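Local coordinates for lamina-associated polypeptide 2 isoforms alpha/zeta (PDB 2V0X), which serves as a component of the nuclear lamina, dimerises through its C-terminal domain and probably links lamin A with chromatin, at residues Gln48-Gln53 / Ser186-Arg191; Arg70-Pro75 / Ser119-Ala124; Lys104-Ala109 / Arg192-Lys197; Tyr114-Ser119 / Ala181-Ser186; Asn207-Ala212 / His225-Lys230. The protein carries 2 engineered substitutions. All coordinates share one frame; numbering follows the deposited sequence.

Contact 1. Residues Gln48-Gln53 / Ser186-Arg191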
# COMPACT_ATOMS: atom_id res chain seq x y z
N GLN B 48 -16.64 4.94 -1.60
CA GLN B 48 -18.04 5.28 -1.36
C GLN B 48 -18.34 5.22 0.14
O GLN B 48 -19.27 5.86 0.62
CB GLN B 48 -18.98 4.35 -2.13
CG GLN B 48 -18.87 4.45 -3.65
CD GLN B 48 -19.12 5.85 -4.18
OE1 GLN B 48 -20.18 6.43 -3.94
NE2 GLN B 48 -18.15 6.40 -4.90
N GLN B 49 -17.51 4.50 0.87
CA GLN B 49 -17.67 4.35 2.31
C GLN B 49 -16.25 4.25 2.86
O GLN B 49 -15.72 3.16 2.99
CB GLN B 49 -18.46 3.06 2.58
CG GLN B 49 -19.50 3.14 3.69
CD GLN B 49 -18.89 3.03 5.07
OE1 GLN B 49 -18.77 1.93 5.61
NE2 GLN B 49 -18.52 4.16 5.65
N ILE B 50 -15.62 5.39 3.16
CA ILE B 50 -14.24 5.37 3.65
C ILE B 50 -14.07 4.89 5.09
O ILE B 50 -12.98 4.47 5.47
CB ILE B 50 -13.51 6.73 3.47
CG1 ILE B 50 -14.18 7.83 4.30
CG2 ILE B 50 -13.45 7.10 2.00
CD1 ILE B 50 -13.46 9.18 4.22
N ASP B 51 -15.14 4.97 5.87
CA ASP B 51 -15.13 4.53 7.27
C ASP B 51 -15.67 3.10 7.28
O ASP B 51 -16.88 2.89 7.46
CB ASP B 51 -16.03 5.45 8.12
CG ASP B 51 -15.89 5.19 9.62
OD1 ASP B 51 -16.60 5.87 10.40
OD2 ASP B 51 -15.08 4.34 10.05
N ARG B 52 -14.78 2.14 7.06
CA ARG B 52 -15.17 0.73 7.02
C ARG B 52 -13.99 -0.20 7.32
O ARG B 52 -12.83 0.15 7.09
CB ARG B 52 -15.80 0.39 5.65
CG ARG B 52 -15.72 -1.08 5.23
CD ARG B 52 -16.73 -1.44 4.13
NE ARG B 52 -16.88 -0.40 3.11
CZ ARG B 52 -15.96 -0.08 2.21
NH1 ARG B 52 -14.79 -0.70 2.17
NH2 ARG B 52 -16.22 0.88 1.32
N GLN B 53 -14.31 -1.35 7.88
CA GLN B 53 -13.32 -2.36 8.24
C GLN B 53 -12.63 -2.89 6.99
O GLN B 53 -13.26 -3.04 5.94
CB GLN B 53 -14.02 -3.49 8.98
CG GLN B 53 -13.12 -4.45 9.70
CD GLN B 53 -13.87 -5.26 10.73
OE1 GLN B 53 -13.59 -5.18 11.93
NE2 GLN B 53 -14.86 -6.02 10.28
N SER B 186 -8.75 5.78 4.43
CA SER B 186 -8.52 5.94 5.86
C SER B 186 -7.74 7.21 6.16
O SER B 186 -8.06 7.94 7.11
CB SER B 186 -7.81 4.72 6.43
OG SER B 186 -8.63 3.58 6.26
N SER B 187 -6.74 7.49 5.34
CA SER B 187 -5.94 8.69 5.50
C SER B 187 -6.87 9.92 5.39
O SER B 187 -6.83 10.82 6.22
CB SER B 187 -4.85 8.75 4.42
OG SER B 187 -4.36 10.08 4.27
N THR B 188 -7.72 9.91 4.37
CA THR B 188 -8.66 10.98 4.11
C THR B 188 -9.66 11.13 5.26
O THR B 188 -9.97 12.24 5.66
CB THR B 188 -9.37 10.73 2.76
OG1 THR B 188 -8.37 10.69 1.73
CG2 THR B 188 -10.39 11.82 2.44
N MSE B 189 -10.14 10.01 5.82
CA MSE B 189 -11.06 10.06 6.95
C MSE B 189 -10.36 10.77 8.14
O MSE B 189 -10.90 11.70 8.75
CB MSE B 189 -11.49 8.65 7.36
CG MSE B 189 -12.48 8.63 8.52
SE MSE B 189 -12.68 6.89 9.38
CE MSE B 189 -11.31 7.08 10.72
N GLY B 190 -9.14 10.34 8.44
CA GLY B 190 -8.40 10.94 9.52
C GLY B 190 -8.27 12.45 9.34
O GLY B 190 -8.52 13.21 10.28
N ARG B 191 -7.94 12.87 8.13
CA ARG B 191 -7.76 14.29 7.84
C ARG B 191 -9.06 15.09 7.85
O ARG B 191 -9.04 16.28 8.15
CB ARG B 191 -6.99 14.51 6.52
CG ARG B 191 -5.53 14.02 6.59
CD ARG B 191 -4.81 14.15 5.24
NE ARG B 191 -4.61 15.54 4.84
CZ ARG B 191 -4.94 16.03 3.65
NH1 ARG B 191 -5.50 15.25 2.73
NH2 ARG B 191 -4.66 17.30 3.35
O HOH W 1 -11.32 4.12 7.54
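I50 meets the selenomethionine M189 through apolar groups alone. Its CD1 methyl lies 3.7 Å from CB of M189 and equally close to CA of that residue, so the methyl rests on the root of the side chain. The first torsion of I50 makes this possible: CG1 sits between the backbone N and the carbonyl carbon (chi1 63°), and CD1 continues outward in an extended line. CG2 of T188 borders the same methyl at 4.4 Å.

A second contact, of van der Waals kind, brings the selenium against a charged group. M189 leaves its helix with CG anti to the backbone N, bends at chi3, and carries its selenium past the carboxylate of D51, 3.6 Å from OD2 of that residue. The polar partner of OD2 is R112 of helix 100-146, in a salt bridge. M189 itself also packs against A109 and R112.

The two long helices 100-146 and 152-196 form an antiparallel hairpin, and residues 48-53 belong to the connection that runs over it after helix 35-46. On another face of the same turn, S187 and R191 bond to the second subunit, as suits a dimerisation domain.

The polar link between the segments is a water. It donates to I50 O at 2.7 Å and is also hydrogen-bonded to S186 OG at 3.0 Å. Within the loop, Q49 NE2 donates to D51 O at 2.8 Å, a bent bond (132°) reaching the oxygen from 50° above its carbonyl plane. R52 N adds a weak bond to I50 O.

Contact 2. Residues Arg70-Pro75 / Ser119-Ala124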
# COMPACT_ATOMS: atom_id res chain seq x y z
N ARG B 70 5.42 -10.01 13.91
CA ARG B 70 5.74 -8.77 14.61
C ARG B 70 5.51 -7.56 13.68
O ARG B 70 4.88 -6.59 14.06
CB ARG B 70 7.20 -8.79 15.06
CG ARG B 70 7.64 -7.53 15.79
CD ARG B 70 9.16 -7.37 15.75
NE ARG B 70 9.86 -8.59 16.11
CZ ARG B 70 10.51 -9.36 15.24
NH1 ARG B 70 10.55 -9.04 13.95
NH2 ARG B 70 11.10 -10.48 15.65
N ILE B 71 6.02 -7.68 12.46
CA ILE B 71 5.94 -6.63 11.46
C ILE B 71 4.54 -6.28 10.92
O ILE B 71 4.19 -5.11 10.82
CB ILE B 71 6.90 -6.98 10.29
CG1 ILE B 71 8.31 -6.53 10.66
CG2 ILE B 71 6.42 -6.42 8.94
CD1 ILE B 71 9.37 -7.12 9.75
N LEU B 72 3.75 -7.30 10.64
CA LEU B 72 2.43 -7.13 10.06
C LEU B 72 1.31 -6.62 10.96
O LEU B 72 0.33 -6.06 10.49
CB LEU B 72 2.00 -8.43 9.37
CG LEU B 72 3.00 -8.82 8.27
CD1 LEU B 72 2.70 -10.21 7.77
CD2 LEU B 72 2.93 -7.81 7.14
N SER B 73 1.46 -6.82 12.26
CA SER B 73 0.44 -6.36 13.19
C SER B 73 0.65 -4.90 13.61
O SER B 73 1.77 -4.44 13.84
CB SER B 73 0.37 -7.29 14.40
OG SER B 73 1.67 -7.50 14.96
N VAL B 74 -0.45 -4.15 13.61
CA VAL B 74 -0.45 -2.75 14.01
C VAL B 74 0.29 -2.67 15.37
O VAL B 74 -0.07 -3.37 16.30
CB VAL B 74 -1.91 -2.28 14.18
CG1 VAL B 74 -1.96 -0.89 14.76
CG2 VAL B 74 -2.65 -2.36 12.85
N PRO B 75 1.34 -1.84 15.47
CA PRO B 75 2.02 -1.79 16.76
C PRO B 75 1.13 -1.30 17.90
O PRO B 75 0.27 -0.43 17.70
CB PRO B 75 3.22 -0.89 16.49
CG PRO B 75 2.76 0.00 15.43
CD PRO B 75 1.92 -0.88 14.52
N SER B 119 -1.27 -5.35 4.68
CA SER B 119 -1.96 -6.31 3.82
C SER B 119 -1.39 -6.26 2.40
O SER B 119 -1.19 -7.28 1.77
CB SER B 119 -3.46 -6.01 3.78
OG SER B 119 -3.97 -5.94 5.09
N ALA B 120 -1.17 -5.05 1.89
CA ALA B 120 -0.59 -4.85 0.55
C ALA B 120 0.83 -5.46 0.53
O ALA B 120 1.28 -6.02 -0.47
CB ALA B 120 -0.53 -3.36 0.24
N LEU B 121 1.50 -5.41 1.68
CA LEU B 121 2.83 -5.98 1.81
C LEU B 121 2.73 -7.51 1.69
O LEU B 121 3.56 -8.14 1.01
CB LEU B 121 3.41 -5.58 3.17
CG LEU B 121 4.84 -5.74 3.69
CD1 LEU B 121 5.39 -7.12 3.44
CD2 LEU B 121 5.72 -4.69 3.10
N GLN B 122 1.74 -8.12 2.34
CA GLN B 122 1.58 -9.58 2.25
C GLN B 122 1.33 -10.00 0.81
O GLN B 122 1.80 -11.02 0.37
CB GLN B 122 0.40 -10.09 3.10
CG GLN B 122 0.74 -10.23 4.56
CD GLN B 122 -0.45 -10.72 5.36
OE1 GLN B 122 -0.99 -11.80 5.12
NE2 GLN B 122 -0.87 -9.92 6.31
N ILE B 123 0.50 -9.24 0.13
CA ILE B 123 0.19 -9.52 -1.26
C ILE B 123 1.48 -9.36 -2.09
O ILE B 123 1.83 -10.24 -2.87
CB ILE B 123 -0.89 -8.53 -1.80
CG1 ILE B 123 -2.20 -8.73 -1.05
CG2 ILE B 123 -1.11 -8.75 -3.31
CD1 ILE B 123 -3.28 -7.65 -1.34
N ALA B 124 2.20 -8.26 -1.88
CA ALA B 124 3.45 -8.02 -2.63
C ALA B 124 4.44 -9.15 -2.46
O ALA B 124 5.12 -9.53 -3.42
CB ALA B 124 4.09 -6.68 -2.26
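L72 packs against Q122 and, more loosely, against L121. CD1 of L72 lies 3.8 Å from CG of Q122, and its other methyl, CD2, is 4.2 Å from that same carbon, so the fork of the leucine straddles one methylene of the glutamine. CD2 also approaches CG of L121, at 4.5 Å, the purely apolar pair. The closest approach to Q122 is at its aliphatic CG; the amide group also lies against CD1, and L72 and Q122 are only partly buried.

L72 holds CG anti to its carbonyl carbon (chi1 -59°), which projects the fork from the last turn of helix 66-72 onto the neighbouring helix. Q122 has the same first rotamer, and its chain runs extended beyond CG, crossing the leucine side chain at a slant. L72 also touches A118, one turn before Q122.

In the fold, this is the docking of a short helix, at its C-terminal end, on helix 100-146, the first arm of the long hairpin. S73 is the first residue to leave helical geometry, and its OG bonds back to A69 O. The chain then turns along the long helix, where V74 and P75 rest on Y114.

Further out, the phenol OH of Y114 bonds to I71 O, tying the end of the short helix to the long one. V57 and V63, from the preceding loop, pack on Q122. The second subunit is close as well: its V177 packs on L121, and its R191 donates through NH1 to P75 O, so the turn after L72 belongs to the dimer interface.

Contact 3. Residues Lys104-Ala109 / Arg192-Lys197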
# COMPACT_ATOMS: atom_id res chain seq x y z
N LYS B 104 -9.67 9.43 19.07
CA LYS B 104 -9.96 8.05 18.73
C LYS B 104 -10.13 7.88 17.23
O LYS B 104 -9.72 6.86 16.67
CB LYS B 104 -11.19 7.52 19.48
CG LYS B 104 -10.88 7.06 20.90
CD LYS B 104 -11.78 5.91 21.32
CE LYS B 104 -11.59 4.71 20.39
NZ LYS B 104 -12.52 3.58 20.67
N HIS B 105 -10.74 8.86 16.57
CA HIS B 105 -10.94 8.83 15.12
C HIS B 105 -9.62 8.89 14.38
O HIS B 105 -9.43 8.20 13.37
CB HIS B 105 -11.81 10.00 14.67
CG HIS B 105 -13.23 9.92 15.16
ND1 HIS B 105 -14.11 8.95 14.75
CD2 HIS B 105 -13.92 10.72 16.02
CE1 HIS B 105 -15.28 9.14 15.33
NE2 HIS B 105 -15.19 10.21 16.10
N LEU B 106 -8.70 9.71 14.88
CA LEU B 106 -7.40 9.86 14.27
C LEU B 106 -6.61 8.58 14.43
O LEU B 106 -6.00 8.11 13.46
CB LEU B 106 -6.63 11.03 14.88
CG LEU B 106 -7.23 12.43 14.81
CD1 LEU B 106 -6.15 13.44 15.17
CD2 LEU B 106 -7.75 12.72 13.41
N ASP B 107 -6.62 8.03 15.64
CA ASP B 107 -5.89 6.80 15.92
C ASP B 107 -6.43 5.64 15.09
O ASP B 107 -5.66 4.80 14.61
CB ASP B 107 -5.96 6.45 17.42
CG ASP B 107 -5.01 5.33 17.78
OD1 ASP B 107 -3.82 5.42 17.41
OD2 ASP B 107 -5.46 4.33 18.37
N LEU B 108 -7.74 5.60 14.89
CA LEU B 108 -8.35 4.55 14.09
C LEU B 108 -7.89 4.70 12.63
O LEU B 108 -7.51 3.72 11.97
CB LEU B 108 -9.87 4.65 14.15
CG LEU B 108 -10.60 3.64 13.25
CD1 LEU B 108 -10.27 2.20 13.68
CD2 LEU B 108 -12.11 3.88 13.35
N ALA B 109 -7.92 5.92 12.13
CA ALA B 109 -7.50 6.16 10.75
C ALA B 109 -6.05 5.74 10.53
O ALA B 109 -5.75 5.12 9.51
CB ALA B 109 -7.69 7.60 10.38
N ARG B 192 -10.18 14.46 7.50
CA ARG B 192 -11.46 15.16 7.57
C ARG B 192 -11.73 15.54 9.04
O ARG B 192 -12.03 16.70 9.34
CB ARG B 192 -12.59 14.29 7.03
CG ARG B 192 -12.65 14.25 5.52
CD ARG B 192 -13.79 13.39 5.08
NE ARG B 192 -13.96 13.45 3.63
CZ ARG B 192 -14.93 12.81 2.98
NH1 ARG B 192 -15.79 12.08 3.65
NH2 ARG B 192 -15.01 12.88 1.66
N TYR B 193 -11.53 14.60 9.96
CA TYR B 193 -11.73 14.88 11.39
C TYR B 193 -10.75 15.94 11.86
O TYR B 193 -11.11 16.85 12.61
CB TYR B 193 -11.54 13.61 12.23
CG TYR B 193 -12.74 12.70 12.21
CD1 TYR B 193 -12.77 11.57 11.40
CD2 TYR B 193 -13.84 12.96 13.03
CE1 TYR B 193 -13.88 10.70 11.41
CE2 TYR B 193 -14.95 12.11 13.05
CZ TYR B 193 -14.96 10.99 12.23
OH TYR B 193 -16.04 10.14 12.25
N LEU B 194 -9.51 15.84 11.39
CA LEU B 194 -8.50 16.79 11.79
C LEU B 194 -8.77 18.22 11.35
O LEU B 194 -8.56 19.15 12.13
CB LEU B 194 -7.14 16.36 11.27
CG LEU B 194 -5.98 17.26 11.68
CD1 LEU B 194 -5.75 17.19 13.21
CD2 LEU B 194 -4.73 16.82 10.93
N TRP B 195 -9.20 18.40 10.10
CA TRP B 195 -9.48 19.73 9.56
C TRP B 195 -10.82 20.34 9.96
O TRP B 195 -10.96 21.57 9.94
CB TRP B 195 -9.29 19.75 8.04
CG TRP B 195 -7.85 19.75 7.68
CD1 TRP B 195 -7.07 18.66 7.41
CD2 TRP B 195 -6.96 20.89 7.67
NE1 TRP B 195 -5.76 19.04 7.25
CE2 TRP B 195 -5.67 20.40 7.40
CE3 TRP B 195 -7.14 22.26 7.87
CZ2 TRP B 195 -4.55 21.23 7.33
CZ3 TRP B 195 -6.03 23.10 7.80
CH2 TRP B 195 -4.74 22.58 7.53
N LEU B 196 -11.79 19.52 10.32
CA LEU B 196 -13.09 20.03 10.75
C LEU B 196 -13.09 20.44 12.23
O LEU B 196 -13.92 21.24 12.66
CB LEU B 196 -14.19 19.01 10.51
CG LEU B 196 -14.67 18.81 9.07
CD1 LEU B 196 -15.79 17.80 9.07
CD2 LEU B 196 -15.15 20.13 8.48
N LYS B 197 -12.12 19.94 12.99
CA LYS B 197 -12.00 20.20 14.43
C LYS B 197 -12.22 21.65 14.87
O LYS B 197 -13.05 21.91 15.74
CB LYS B 197 -10.64 19.69 14.94
CG LYS B 197 -10.51 19.63 16.45
CD LYS B 197 -9.23 18.93 16.90
CE LYS B 197 -7.99 19.73 16.56
NZ LYS B 197 -6.77 19.04 17.07
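H105 and Y193 stack face to face, as an offset (parallel-displaced) pair with centroids 3.9 Å apart and planes only 8° from parallel. CE2 of Y193 lies over the centre of the imidazole, 3.4 Å above its plane, whereas CG of H105 falls toward the rim of the phenol ring. The displacement carries the tyrosine OH over the imidazole too, 3.3 Å from CE1 of H105. Each residue has CG anti to its own carbonyl carbon, which brings the two rings together between the helices.

A CH-pi contact extends the overlap: CB of H105 stands 3.7 Å from the centroid of the Y193 ring, only 9° off its normal. Imidazole and methylene together cover one face of the phenol.

Alongside, L106 turns its fork toward the other helix, placing CD2 4.1 Å from CB of Y193 and CD1 4.3 Å from CD1 of L194. Both leucines also meet the second subunit. The segment axes, of helices 100-146 and 152-196, approach to 9.8 Å and run antiparallel but inclined, at 149° between their N-to-C directions.

T210 of helix 203-211 also packs on Y193. The electron-rich phenol face could also accommodate a protonated imidazole, as a cation-pi partner.

Contact 4. Residues Tyr114-Ser119 / Ala181-Ser186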
# COMPACT_ATOMS: atom_id res chain seq x y z
N TYR B 114 -2.14 1.64 8.59
CA TYR B 114 -1.08 0.68 8.81
C TYR B 114 -1.50 -0.70 8.34
O TYR B 114 -0.76 -1.39 7.62
CB TYR B 114 -0.68 0.63 10.29
CG TYR B 114 0.54 -0.21 10.59
CD1 TYR B 114 1.75 0.39 10.89
CD2 TYR B 114 0.48 -1.61 10.58
CE1 TYR B 114 2.88 -0.36 11.17
CE2 TYR B 114 1.63 -2.39 10.86
CZ TYR B 114 2.82 -1.75 11.16
OH TYR B 114 3.96 -2.46 11.45
N GLU B 115 -2.70 -1.09 8.74
CA GLU B 115 -3.22 -2.41 8.43
C GLU B 115 -3.41 -2.61 6.92
O GLU B 115 -3.09 -3.66 6.41
CB GLU B 115 -4.54 -2.65 9.18
CG GLU B 115 -4.98 -4.10 9.09
CD GLU B 115 -6.37 -4.35 9.62
OE1 GLU B 115 -6.84 -3.56 10.47
OE2 GLU B 115 -7.01 -5.33 9.17
N ALA B 116 -3.96 -1.61 6.24
CA ALA B 116 -4.16 -1.69 4.79
C ALA B 116 -2.80 -1.87 4.09
O ALA B 116 -2.67 -2.70 3.18
CB ALA B 116 -4.88 -0.44 4.26
N ALA B 117 -1.80 -1.13 4.55
CA ALA B 117 -0.44 -1.21 4.00
C ALA B 117 0.22 -2.57 4.26
O ALA B 117 0.91 -3.12 3.38
CB ALA B 117 0.43 -0.11 4.62
N ALA B 118 0.05 -3.08 5.48
CA ALA B 118 0.62 -4.36 5.85
C ALA B 118 0.03 -5.46 4.96
O ALA B 118 0.73 -6.41 4.57
CB ALA B 118 0.31 -4.66 7.32
N SER B 119 -1.27 -5.35 4.68
CA SER B 119 -1.96 -6.31 3.82
C SER B 119 -1.39 -6.26 2.40
O SER B 119 -1.19 -7.28 1.77
CB SER B 119 -3.46 -6.01 3.78
OG SER B 119 -3.97 -5.94 5.09
N ALA B 181 -6.39 1.71 -2.00
CA ALA B 181 -7.55 2.59 -2.01
C ALA B 181 -8.11 2.72 -0.59
O ALA B 181 -8.48 3.82 -0.17
CB ALA B 181 -8.63 2.07 -2.97
N CYS B 182 -8.08 1.63 0.16
CA CYS B 182 -8.57 1.61 1.54
C CYS B 182 -7.69 2.50 2.40
O CYS B 182 -8.19 3.28 3.22
CB CYS B 182 -8.57 0.18 2.10
SG CYS B 182 -9.90 -0.90 1.45
N ALA B 183 -6.37 2.38 2.22
CA ALA B 183 -5.41 3.18 2.97
C ALA B 183 -5.65 4.66 2.70
O ALA B 183 -5.64 5.47 3.62
CB ALA B 183 -3.99 2.80 2.58
N MSE B 184 -5.81 5.00 1.43
CA MSE B 184 -6.07 6.37 1.01
C MSE B 184 -7.40 6.85 1.62
O MSE B 184 -7.50 8.00 2.04
CB MSE B 184 -6.11 6.44 -0.52
CG MSE B 184 -4.73 6.32 -1.18
SE MSE B 184 -4.81 5.61 -2.98
CE MSE B 184 -5.00 7.25 -3.97
N GLY B 185 -8.41 5.99 1.63
CA GLY B 185 -9.68 6.34 2.23
C GLY B 185 -9.51 6.62 3.73
O GLY B 185 -10.02 7.60 4.24
N SER B 186 -8.75 5.78 4.43
CA SER B 186 -8.52 5.94 5.86
C SER B 186 -7.74 7.21 6.16
O SER B 186 -8.06 7.94 7.11
CB SER B 186 -7.81 4.72 6.43
OG SER B 186 -8.63 3.58 6.26
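A closely packed level of the antiparallel helical hairpin, near the centre of the chain, where helix 100-146 passes helix 152-196, is built here from A116 and A183. Their CA atoms are only 5.3 Å apart, a spacing that small side chains permit. The CB methyl of A116 points at the other helix and reaches CB of A183 at 3.8 Å. It is equally close to A183 N, so it rests directly on the partner backbone. A longer contact, 4.3 Å, joins CB of A116 to CB of C182, seating A116 between two successive residues of the facing helix. The interaction is van der Waals packing, and all three residues are buried.

One turn onward, S119 has OG anti to its carbonyl carbon (chi1 -54°), which turns the hydroxyl back on its own helix. OG donates to E115 O at 2.8 Å, from 31° out of the carbonyl plane, while S119 N bonds to the same oxygen at 3.0 Å from the opposite face of that plane. Two donors thus grip one carbonyl, and the serine hydroxyl is satisfied. M179, a turn earlier on helix 152-196, packs on both A116 and S119.

Beyond the hairpin, E46 at the end of helix 35-46 packs on C182 and A181, and W47 NE1 bonds to A181 O. L54 from the following loop also covers C182. The second subunit lies against another side: its A117 touches A183, its M184 packs on A117, and its S180 bonds through OG to A117 O, placing the hairpin beside the helices of the partner.

Contact 5. Residues Asn207-Ala212 / His225-Lys230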
# COMPACT_ATOMS: atom_id res chain seq x y z
N ASN B 207 -20.82 16.48 10.40
CA ASN B 207 -21.15 15.08 10.31
C ASN B 207 -21.32 14.72 8.83
O ASN B 207 -20.73 13.75 8.35
CB ASN B 207 -22.44 14.77 11.08
CG ASN B 207 -22.28 14.94 12.59
OD1 ASN B 207 -23.27 14.92 13.33
ND2 ASN B 207 -21.05 15.08 13.06
N LYS B 208 -22.10 15.52 8.12
CA LYS B 208 -22.37 15.32 6.70
C LYS B 208 -21.08 15.28 5.85
O LYS B 208 -20.90 14.37 5.05
CB LYS B 208 -23.29 16.43 6.19
CG LYS B 208 -23.88 16.20 4.81
CD LYS B 208 -24.85 17.31 4.46
CE LYS B 208 -25.59 17.03 3.15
NZ LYS B 208 -26.40 15.78 3.22
N LEU B 209 -20.20 16.25 6.04
CA LEU B 209 -18.95 16.31 5.29
C LEU B 209 -18.03 15.13 5.58
O LEU B 209 -17.37 14.59 4.69
CB LEU B 209 -18.22 17.62 5.59
CG LEU B 209 -18.86 18.91 5.06
CD1 LEU B 209 -18.09 20.05 5.59
CD2 LEU B 209 -18.88 18.95 3.53
N THR B 210 -17.99 14.72 6.84
CA THR B 210 -17.16 13.60 7.27
C THR B 210 -17.56 12.23 6.70
O THR B 210 -16.69 11.42 6.41
CB THR B 210 -17.14 13.53 8.82
OG1 THR B 210 -16.52 14.71 9.34
CG2 THR B 210 -16.37 12.30 9.29
N VAL B 211 -18.86 11.97 6.55
CA VAL B 211 -19.33 10.66 6.05
C VAL B 211 -19.62 10.62 4.55
O VAL B 211 -20.04 9.59 4.01
CB VAL B 211 -20.58 10.16 6.82
CG1 VAL B 211 -20.29 10.12 8.32
CG2 VAL B 211 -21.79 11.05 6.53
N ALA B 212 -19.43 11.75 3.88
CA ALA B 212 -19.66 11.84 2.45
C ALA B 212 -18.70 10.90 1.71
O ALA B 212 -17.70 10.43 2.27
CB ALA B 212 -19.41 13.28 1.98
N HIS B 225 -20.01 21.78 -1.58
CA HIS B 225 -20.93 22.78 -2.14
C HIS B 225 -22.37 22.67 -1.63
O HIS B 225 -23.14 23.63 -1.71
CB HIS B 225 -20.92 22.72 -3.67
CG HIS B 225 -19.55 22.76 -4.27
ND1 HIS B 225 -18.87 21.62 -4.66
CD2 HIS B 225 -18.73 23.80 -4.55
CE1 HIS B 225 -17.69 21.96 -5.15
NE2 HIS B 225 -17.58 23.27 -5.10
N LYS B 226 -22.74 21.50 -1.13
CA LYS B 226 -24.08 21.26 -0.60
C LYS B 226 -24.23 21.89 0.79
O LYS B 226 -25.32 21.90 1.36
CB LYS B 226 -24.37 19.76 -0.54
CG LYS B 226 -24.32 19.05 -1.89
CD LYS B 226 -24.54 17.55 -1.77
CE LYS B 226 -25.89 17.22 -1.16
NZ LYS B 226 -27.03 17.73 -1.98
N VAL B 227 -23.13 22.40 1.34
CA VAL B 227 -23.19 23.02 2.65
C VAL B 227 -22.52 24.40 2.69
O VAL B 227 -22.97 25.29 3.42
CB VAL B 227 -22.62 22.07 3.74
CG1 VAL B 227 -21.10 22.02 3.69
CG2 VAL B 227 -23.13 22.47 5.11
N ILE B 228 -21.49 24.60 1.87
CA ILE B 228 -20.78 25.88 1.81
C ILE B 228 -20.55 26.29 0.35
O ILE B 228 -19.91 25.57 -0.41
CB ILE B 228 -19.41 25.82 2.52
CG1 ILE B 228 -19.57 25.35 3.97
CG2 ILE B 228 -18.75 27.20 2.50
CD1 ILE B 228 -18.26 25.03 4.66
N LYS B 229 -21.09 27.45 -0.04
CA LYS B 229 -20.93 27.95 -1.40
C LYS B 229 -19.53 28.55 -1.52
O LYS B 229 -18.92 28.95 -0.53
CB LYS B 229 -22.00 29.00 -1.75
CG LYS B 229 -21.74 30.40 -1.20
CD LYS B 229 -22.80 31.44 -1.61
CE LYS B 229 -22.72 31.86 -3.09
NZ LYS B 229 -23.43 30.94 -4.04
N LYS B 230 -19.02 28.59 -2.75
CA LYS B 230 -17.69 29.15 -3.00
C LYS B 230 -17.79 30.65 -3.31
O LYS B 230 -18.88 31.17 -3.53
CB LYS B 230 -17.01 28.41 -4.17
CG LYS B 230 -17.54 28.75 -5.56
CD LYS B 230 -19.01 28.40 -5.73
CE LYS B 230 -19.26 26.91 -5.65
NZ LYS B 230 -18.61 26.20 -6.78
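K226 and V227 make the contact with helix 203-211, each meeting one residue of it, K208 and L209 in turn. The second segment begins with H225 in a short 3-10 turn, its imidazole directed elsewhere, onto E80 of the second subunit. K226 closes that turn, and its aliphatic chain runs toward K208 so that the two CE atoms come within 4.3 Å of each other. K226 curls at its end, with chi3 and chi4 both near 60°, and K208 is extended until a final bend. Their ammonium groups stay apart, NZ to NZ 5.6 Å, and the like charges probably repel mildly; E223 offers K208 NZ a long, weak ion pair.

V227 supplies the apolar half. CG1, set between the backbone N and the carbonyl carbon (chi1 76°), faces the fork of L209, and the two side chains meet tip to tip. CD2 of L209 lies 3.8 Å from that methyl, with CD1 at 4.1 Å, so one methyl of the valine is cupped by both methyls of the leucine. After V227 the chain straightens, and I228 turns to F84 of the second subunit, while K230 packs on its E80.

The tail thus touches, through two residues, a short helix that itself rests on helix 152-196. There L209 and T210 pack on L196, F220 covers L209 from the intervening loop, and I81 of the second subunit completes the surroundings of the leucine.

In the fold
Contacts 3 and 4 are two levels of one hairpin, helix 100-146 against helix 152-196, with centres about 16 Å apart: alanines let the helices come close in contact 4, and larger groups fill the wider gap in contact 3. Contact 1 adjoins both, its centre about 9 Å from contact 4 and about 10 Å from contact 3, and shares S186 with contact 4. Contact 2 shares S119 with contact 4, their centres about 10 Å apart. Contact 5 lies farther out, yet R192 NH1 of contact 3 bonds to T210 O and A212 O, joining the short helix to the hairpin. All five touch the second subunit, in keeping with dimerisation.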